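Local coordinates for Rev protein (Borrelia burgdorferi, PDB 5EQZ) that is of unknown function but belongs to the Borrelia REV family, is plasmid-encoded, and is probably a lipoprotein in its natural form, at residues A74-L79 against K136-L141; V108-P113 against E132-V137. One frame throughout, in Å; residues are numbered along the deposited sequence.

Interaction 1: A74-L79 against K136-L141; sequences AKLAAL and KVIKFL
Leu79 lies among Val137, Ile138 and Leu141, using different atoms for each. Its CD1 methyl stands 3.7 Å from Val137 CG1 and 3.9 Å from Leu141 CD1, and the leucine side chain crosses both partners at about a right angle. Nearer the backbone, Leu79 CB rests 3.8 Å from Ile138 CG1. One turn back, Leu76 slides past Leu141 in the opposite sense, and its CD2 comes to 4.0 Å from Leu141 CB. That methyl also makes a looser contact with Ile138 CG2. Lys75 joins the layer through the aliphatic part of its chain: CG, anti to the backbone N (chi1 171°), lies 3.7 Å from Leu141 CD1.

Branched aliphatic residues suit this face, since their methyls and methylenes meet those of the facing helix without needing polar partners. Val137, branched at CB, puts CG1 close to its own helix, while the leucines carry their methyls one bond further out. The helical segments run nearly antiparallel, at 154°, with axes 10.3 Å apart, and Leu76 and Ile138 have the closest CA atoms, at 6.5 Å. They belong to long helices of an all-helical, elongated bundle, and residues 74-79 fall within a predicted coiled coil.

Around this layer, Phe35 of helix 32-48 touches both Lys75 and Leu141, bringing a third helix to the contact. In Lys75 a chi2 of 72° turns CD aside. Its NZ is hydrogen-bonded to the carbonyl oxygens of Asn28, Ser30 and Val108. A lysine therefore serves two purposes here: its methylenes pack with leucine, while three backbone acceptors satisfy its buried ammonium group. Between the two segments themselves no hydrogen bond forms, so their association rests on apolar side-chain packing.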
ATOM      1  N   ALA A  74       1.552  -6.863   3.146  1.00 24.89           N
ATOM      2  CA  ALA A  74       1.044  -7.319   1.854  1.00 22.18           C
ATOM      3  C   ALA A  74       1.318  -6.299   0.755  1.00 23.74           C
ATOM      4  O   ALA A  74       1.718  -6.672  -0.359  1.00 23.32           O
ATOM      5  CB  ALA A  74      -0.451  -7.608   1.952  1.00 20.70           C
ATOM      6  N   LYS A  75       1.112  -5.009   1.046  1.00 21.12           N
ATOM      7  CA  LYS A  75       1.334  -3.976   0.036  1.00 18.41           C
ATOM      8  C   LYS A  75       2.795  -3.935  -0.387  1.00 21.86           C
ATOM      9  O   LYS A  75       3.108  -3.926  -1.585  1.00 21.32           O
ATOM     10  CB  LYS A  75       0.901  -2.613   0.569  1.00 16.98           C
ATOM     11  CG  LYS A  75       1.286  -1.432  -0.312  1.00 19.89           C
ATOM     12  CD  LYS A  75       0.446  -1.383  -1.588  1.00 19.44           C
ATOM     13  CE  LYS A  75       0.650  -0.074  -2.350  1.00 22.27           C
ATOM     14  NZ  LYS A  75      -0.376   0.063  -3.434  1.00 21.60           N
ATOM     15  N   LEU A  76       3.711  -3.925   0.590  1.00 21.87           N
ATOM     16  CA  LEU A  76       5.135  -3.862   0.266  1.00 23.89           C
ATOM     17  C   LEU A  76       5.598  -5.099  -0.494  1.00 25.61           C
ATOM     18  O   LEU A  76       6.451  -5.001  -1.385  1.00 27.32           O
ATOM     19  CB  LEU A  76       5.955  -3.689   1.543  1.00 25.37           C
ATOM     20  CG  LEU A  76       5.889  -2.295   2.165  1.00 31.99           C
ATOM     21  CD1 LEU A  76       6.374  -2.333   3.605  1.00 32.89           C
ATOM     22  CD2 LEU A  76       6.735  -1.325   1.354  1.00 35.34           C
ATOM     23  N   ALA A  77       5.075  -6.278  -0.149  1.00 26.10           N
ATOM     24  CA  ALA A  77       5.475  -7.477  -0.885  1.00 27.83           C
ATOM     25  C   ALA A  77       4.949  -7.430  -2.315  1.00 32.72           C
ATOM     26  O   ALA A  77       5.652  -7.818  -3.265  1.00 34.01           O
ATOM     27  CB  ALA A  77       4.978  -8.731  -0.169  1.00 28.72           C
ATOM     28  N   ALA A  78       3.716  -6.953  -2.485  1.00 24.33           N
ATOM     29  CA  ALA A  78       3.135  -6.839  -3.816  1.00 25.49           C
ATOM     30  C   ALA A  78       3.934  -5.864  -4.669  1.00 25.34           C
ATOM     31  O   ALA A  78       4.163  -6.116  -5.861  1.00 24.04           O
ATOM     32  CB  ALA A  78       1.671  -6.401  -3.716  1.00 21.34           C
ATOM     33  N   LEU A  79       4.387  -4.756  -4.070  1.00 25.33           N
ATOM     34  CA  LEU A  79       5.176  -3.778  -4.823  1.00 28.12           C
ATOM     35  C   LEU A  79       6.496  -4.380  -5.300  1.00 29.09           C
ATOM     36  O   LEU A  79       6.839  -4.301  -6.489  1.00 27.18           O
ATOM     37  CB  LEU A  79       5.424  -2.538  -3.966  1.00 25.60           C
ATOM     38  CG  LEU A  79       4.248  -1.581  -3.815  1.00 24.05           C
ATOM     39  CD1 LEU A  79       4.427  -0.662  -2.599  1.00 23.74           C
ATOM     40  CD2 LEU A  79       4.112  -0.770  -5.105  1.00 21.70           C
ATOM     41  N   LYS A 136       9.454   4.794  -5.498  1.00 39.04           N
ATOM     42  CA  LYS A 136       9.045   5.929  -4.673  1.00 40.28           C
ATOM     43  C   LYS A 136       7.956   5.522  -3.681  1.00 36.19           C
ATOM     44  O   LYS A 136       7.968   5.973  -2.526  1.00 37.62           O
ATOM     45  CB  LYS A 136       8.583   7.096  -5.553  1.00 38.43           C
ATOM     46  N   VAL A 137       7.023   4.654  -4.097  1.00 33.75           N
ATOM     47  CA  VAL A 137       5.998   4.183  -3.162  1.00 33.02           C
ATOM     48  C   VAL A 137       6.628   3.352  -2.053  1.00 35.76           C
ATOM     49  O   VAL A 137       6.271   3.491  -0.874  1.00 35.33           O
ATOM     50  CB  VAL A 137       4.892   3.386  -3.879  1.00 30.71           C
ATOM     51  CG1 VAL A 137       3.821   2.961  -2.866  1.00 30.77           C
ATOM     52  CG2 VAL A 137       4.265   4.199  -5.014  1.00 30.00           C
ATOM     53  N   ILE A 138       7.555   2.459  -2.403  1.00 33.91           N
ATOM     54  CA  ILE A 138       8.218   1.657  -1.377  1.00 37.26           C
ATOM     55  C   ILE A 138       8.962   2.562  -0.403  1.00 37.64           C
ATOM     56  O   ILE A 138       8.880   2.391   0.821  1.00 41.57           O
ATOM     57  CB  ILE A 138       9.161   0.630  -2.026  1.00 35.43           C
ATOM     58  CG1 ILE A 138       8.350  -0.424  -2.775  1.00 33.69           C
ATOM     59  CG2 ILE A 138      10.074   0.001  -0.977  1.00 37.64           C
ATOM     60  CD1 ILE A 138       9.207  -1.347  -3.657  1.00 33.66           C
ATOM     61  N   LYS A 139       9.696   3.543  -0.934  1.00 41.57           N
ATOM     62  CA  LYS A 139      10.423   4.478  -0.079  1.00 43.50           C
ATOM     63  C   LYS A 139       9.472   5.260   0.815  1.00 43.54           C
ATOM     64  O   LYS A 139       9.734   5.441   2.013  1.00 43.44           O
ATOM     65  CB  LYS A 139      11.252   5.434  -0.943  1.00 46.18           C
ATOM     66  CG  LYS A 139      11.930   6.553  -0.164  1.00 48.80           C
ATOM     67  CD  LYS A 139      12.481   7.626  -1.094  1.00 52.46           C
ATOM     68  CE  LYS A 139      13.054   8.786  -0.298  1.00 57.76           C
ATOM     69  NZ  LYS A 139      14.045   8.320   0.711  1.00 61.45           N
ATOM     70  N   PHE A 140       8.367   5.734   0.243  1.00 40.29           N
ATOM     71  CA  PHE A 140       7.370   6.469   1.012  1.00 42.06           C
ATOM     72  C   PHE A 140       6.830   5.621   2.158  1.00 42.69           C
ATOM     73  O   PHE A 140       6.759   6.078   3.303  1.00 44.99           O
ATOM     74  CB  PHE A 140       6.251   6.914   0.068  1.00 41.81           C
ATOM     75  CG  PHE A 140       5.193   7.761   0.712  1.00 45.28           C
ATOM     76  CD1 PHE A 140       5.434   9.095   0.994  1.00 47.98           C
ATOM     77  CD2 PHE A 140       3.932   7.241   0.970  1.00 44.48           C
ATOM     78  CE1 PHE A 140       4.456   9.886   1.561  1.00 50.30           C
ATOM     79  CE2 PHE A 140       2.947   8.030   1.538  1.00 46.96           C
ATOM     80  CZ  PHE A 140       3.209   9.355   1.830  1.00 47.45           C
ATOM     81  N   LEU A 141       6.480   4.361   1.868  1.00 42.12           N
ATOM     82  CA  LEU A 141       5.869   3.492   2.870  1.00 39.86           C
ATOM     83  C   LEU A 141       6.858   3.048   3.939  1.00 43.94           C
ATOM     84  O   LEU A 141       6.447   2.746   5.065  1.00 42.86           O
ATOM     85  CB  LEU A 141       5.254   2.264   2.201  1.00 37.63           C
ATOM     86  CG  LEU A 141       4.038   2.561   1.329  1.00 41.49           C
ATOM     87  CD1 LEU A 141       3.546   1.314   0.606  1.00 41.17           C
ATOM     88  CD2 LEU A 141       2.947   3.167   2.203  1.00 42.72           C
TER

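Interaction 2: V108-P113 against E132-V137; sequences VGVTVP and EQIDKV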
ATOM      1  N   VAL A 108      -0.600  -2.877  -8.601  1.00 19.90           N
ATOM      2  CA  VAL A 108      -0.112  -2.326  -7.338  1.00 19.22           C
ATOM      3  C   VAL A 108      -0.362  -0.820  -7.249  1.00 20.11           C
ATOM      4  O   VAL A 108       0.330  -0.118  -6.507  1.00 20.08           O
ATOM      5  CB  VAL A 108       1.362  -2.682  -7.081  1.00 19.66           C
ATOM      6  CG1 VAL A 108       1.497  -4.189  -6.841  1.00 20.77           C
ATOM      7  CG2 VAL A 108       2.284  -2.229  -8.230  1.00 18.39           C
ATOM      8  N   GLY A 109      -1.353  -0.321  -7.985  1.00 20.47           N
ATOM      9  CA  GLY A 109      -1.766   1.062  -7.878  1.00 21.79           C
ATOM     10  C   GLY A 109      -0.899   2.081  -8.574  1.00 24.07           C
ATOM     11  O   GLY A 109      -0.983   3.272  -8.248  1.00 28.38           O
ATOM     12  N   VAL A 110      -0.092   1.662  -9.553  1.00 22.60           N
ATOM     13  CA  VAL A 110       0.830   2.532 -10.271  1.00 22.16           C
ATOM     14  C   VAL A 110       0.361   2.618 -11.721  1.00 23.46           C
ATOM     15  O   VAL A 110       0.197   1.589 -12.390  1.00 23.12           O
ATOM     16  CB  VAL A 110       2.272   2.014 -10.183  1.00 18.62           C
ATOM     17  CG1 VAL A 110       3.195   2.867 -11.007  1.00 21.55           C
ATOM     18  CG2 VAL A 110       2.743   1.988  -8.705  1.00 21.52           C
ATOM     19  N   THR A 111       0.130   3.840 -12.194  1.00 26.56           N
ATOM     20  CA  THR A 111      -0.347   4.107 -13.549  1.00 27.70           C
ATOM     21  C   THR A 111       0.832   4.496 -14.431  1.00 27.15           C
ATOM     22  O   THR A 111       1.447   5.549 -14.216  1.00 28.43           O
ATOM     23  CB  THR A 111      -1.386   5.234 -13.547  1.00 31.56           C
ATOM     24  OG1 THR A 111      -2.624   4.760 -13.005  1.00 31.75           O
ATOM     25  CG2 THR A 111      -1.625   5.763 -14.963  1.00 34.98           C
ATOM     26  N   VAL A 112       1.151   3.659 -15.416  1.00 24.60           N
ATOM     27  CA  VAL A 112       2.137   4.040 -16.422  1.00 25.70           C
ATOM     28  C   VAL A 112       1.421   4.134 -17.765  1.00 24.44           C
ATOM     29  O   VAL A 112       0.433   3.415 -17.994  1.00 21.46           O
ATOM     30  CB  VAL A 112       3.316   3.055 -16.480  1.00 25.10           C
ATOM     31  CG1 VAL A 112       4.041   3.005 -15.147  1.00 29.42           C
ATOM     32  CG2 VAL A 112       2.849   1.671 -16.886  1.00 23.25           C
ATOM     33  N   PRO A 113       1.844   5.019 -18.664  1.00 25.78           N
ATOM     34  CA  PRO A 113       1.231   5.045 -19.989  1.00 24.56           C
ATOM     35  C   PRO A 113       1.642   3.813 -20.771  1.00 21.01           C
ATOM     36  O   PRO A 113       2.802   3.396 -20.737  1.00 20.99           O
ATOM     37  CB  PRO A 113       1.792   6.324 -20.616  1.00 30.20           C
ATOM     38  CG  PRO A 113       3.090   6.532 -19.921  1.00 29.79           C
ATOM     39  CD  PRO A 113       2.837   6.097 -18.499  1.00 28.22           C
ATOM     40  N   GLU A 132      10.573   3.225 -11.350  1.00 41.07           N
ATOM     41  CA  GLU A 132      10.842   4.458 -10.615  1.00 39.26           C
ATOM     42  C   GLU A 132       9.654   4.838  -9.738  1.00 38.12           C
ATOM     43  O   GLU A 132       9.835   5.261  -8.585  1.00 36.64           O
ATOM     44  CB  GLU A 132      11.204   5.590 -11.586  1.00 39.99           C
ATOM     45  N   GLN A 133       8.431   4.649 -10.244  1.00 33.38           N
ATOM     46  CA  GLN A 133       7.247   4.932  -9.435  1.00 32.70           C
ATOM     47  C   GLN A 133       7.089   3.932  -8.296  1.00 31.79           C
ATOM     48  O   GLN A 133       6.755   4.316  -7.168  1.00 31.05           O
ATOM     49  CB  GLN A 133       5.999   4.932 -10.309  1.00 30.71           C
ATOM     50  CG  GLN A 133       5.894   6.108 -11.234  1.00 36.24           C
ATOM     51  CD  GLN A 133       4.482   6.278 -11.740  1.00 37.89           C
ATOM     52  OE1 GLN A 133       3.563   6.498 -10.959  1.00 40.96           O
ATOM     53  NE2 GLN A 133       4.292   6.138 -13.045  1.00 35.58           N
ATOM     54  N   ILE A 134       7.313   2.644  -8.573  1.00 29.42           N
ATOM     55  CA  ILE A 134       7.192   1.630  -7.528  1.00 28.98           C
ATOM     56  C   ILE A 134       8.211   1.881  -6.424  1.00 35.94           C
ATOM     57  O   ILE A 134       7.914   1.720  -5.229  1.00 35.40           O
ATOM     58  CB  ILE A 134       7.337   0.225  -8.142  1.00 28.02           C
ATOM     59  CG1 ILE A 134       6.094  -0.124  -8.966  1.00 31.90           C
ATOM     60  CG2 ILE A 134       7.599  -0.837  -7.072  1.00 28.69           C
ATOM     61  CD1 ILE A 134       6.253  -1.388  -9.803  1.00 31.90           C
ATOM     62  N   ASP A 135       9.422   2.300  -6.802  1.00 33.34           N
ATOM     63  CA  ASP A 135      10.459   2.590  -5.820  1.00 35.91           C
ATOM     64  C   ASP A 135      10.064   3.749  -4.923  1.00 36.67           C
ATOM     65  O   ASP A 135      10.334   3.724  -3.716  1.00 37.81           O
ATOM     66  CB  ASP A 135      11.782   2.913  -6.515  1.00 38.57           C
ATOM     67  CG  ASP A 135      12.531   1.679  -6.956  1.00 43.93           C
ATOM     68  OD1 ASP A 135      12.191   0.581  -6.470  1.00 39.96           O
ATOM     69  OD2 ASP A 135      13.482   1.815  -7.769  1.00 45.15           O
ATOM     70  N   LYS A 136       9.454   4.794  -5.498  1.00 39.04           N
ATOM     71  CA  LYS A 136       9.045   5.929  -4.673  1.00 40.28           C
ATOM     72  C   LYS A 136       7.956   5.522  -3.681  1.00 36.19           C
ATOM     73  O   LYS A 136       7.968   5.973  -2.526  1.00 37.62           O
ATOM     74  CB  LYS A 136       8.583   7.096  -5.553  1.00 38.43           C
ATOM     75  N   VAL A 137       7.023   4.654  -4.097  1.00 33.75           N
ATOM     76  CA  VAL A 137       5.998   4.183  -3.162  1.00 33.02           C
ATOM     77  C   VAL A 137       6.628   3.352  -2.053  1.00 35.76           C
ATOM     78  O   VAL A 137       6.271   3.491  -0.874  1.00 35.33           O
ATOM     79  CB  VAL A 137       4.892   3.386  -3.879  1.00 30.71           C
ATOM     80  CG1 VAL A 137       3.821   2.961  -2.866  1.00 30.77           C
ATOM     81  CG2 VAL A 137       4.265   4.199  -5.014  1.00 30.00           C
TER
HETATM   82  O   HOH W   1       0.864   6.162 -10.710  1.00 34.38           O
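Val110 overlaps the side chain of Gln133, the two sliding past each other in opposite directions, with Val110 CG1 3.6 Å from Gln133 CB and equally close to Gln133 OE1. The other methyl, CG2, meets Ile134 CG1 at 4.0 Å, the two side chains crossing at about a right angle. Valine suits position 110, since its two methyls meet two successive helix residues. Further back, Val108 CG2 lies 4.4 Å from Ile134 CD1. The loop starts at a Schellman motif that ends helix 95-107, with Gly109 as its C' residue at positive phi, a conformation glycine adopts easily. Beyond it, the chain runs extended past helix 122-142. Gln133, extended beyond CG (chi2 -162°), brings its amide to this backbone and holds Thr111 once directly and once through a water. Having both a donor and an acceptor, glutamine can serve both the C=O and, through water, the N-H of the same residue. NE2 donates to Thr111 O at 3.1 Å, with an N-H...O angle of 158°, approaching from above the carbonyl plane. OE1 accepts from a water 2.7 Å away, which in turn accepts from Thr111 N at 2.9 Å. Val112 CG1 lies 3.8 Å from Gln133 NE2.

Overall arrangement
From the N terminus, helices 10-24 and 32-48 lead into the long helix 55-88, whose residues 74-79 form the first half of interaction 1. The chain then passes through helix 95-107 to the loop segment 108-113, and helix 122-142 brings it back. Along that last helix, residues 132-137 first close the shorter loop of interaction 2, and residues 136-141 then close the longer one of interaction 1. The span of interaction 2 thus lies within that of interaction 1, their closing segments overlapping at Lys136 and Val137. Val108 stands where the two contacts meet, its side chain packing on Leu79. Helix 122-142 is tied both to helix 55-88 and to the loop that follows helix 95-107.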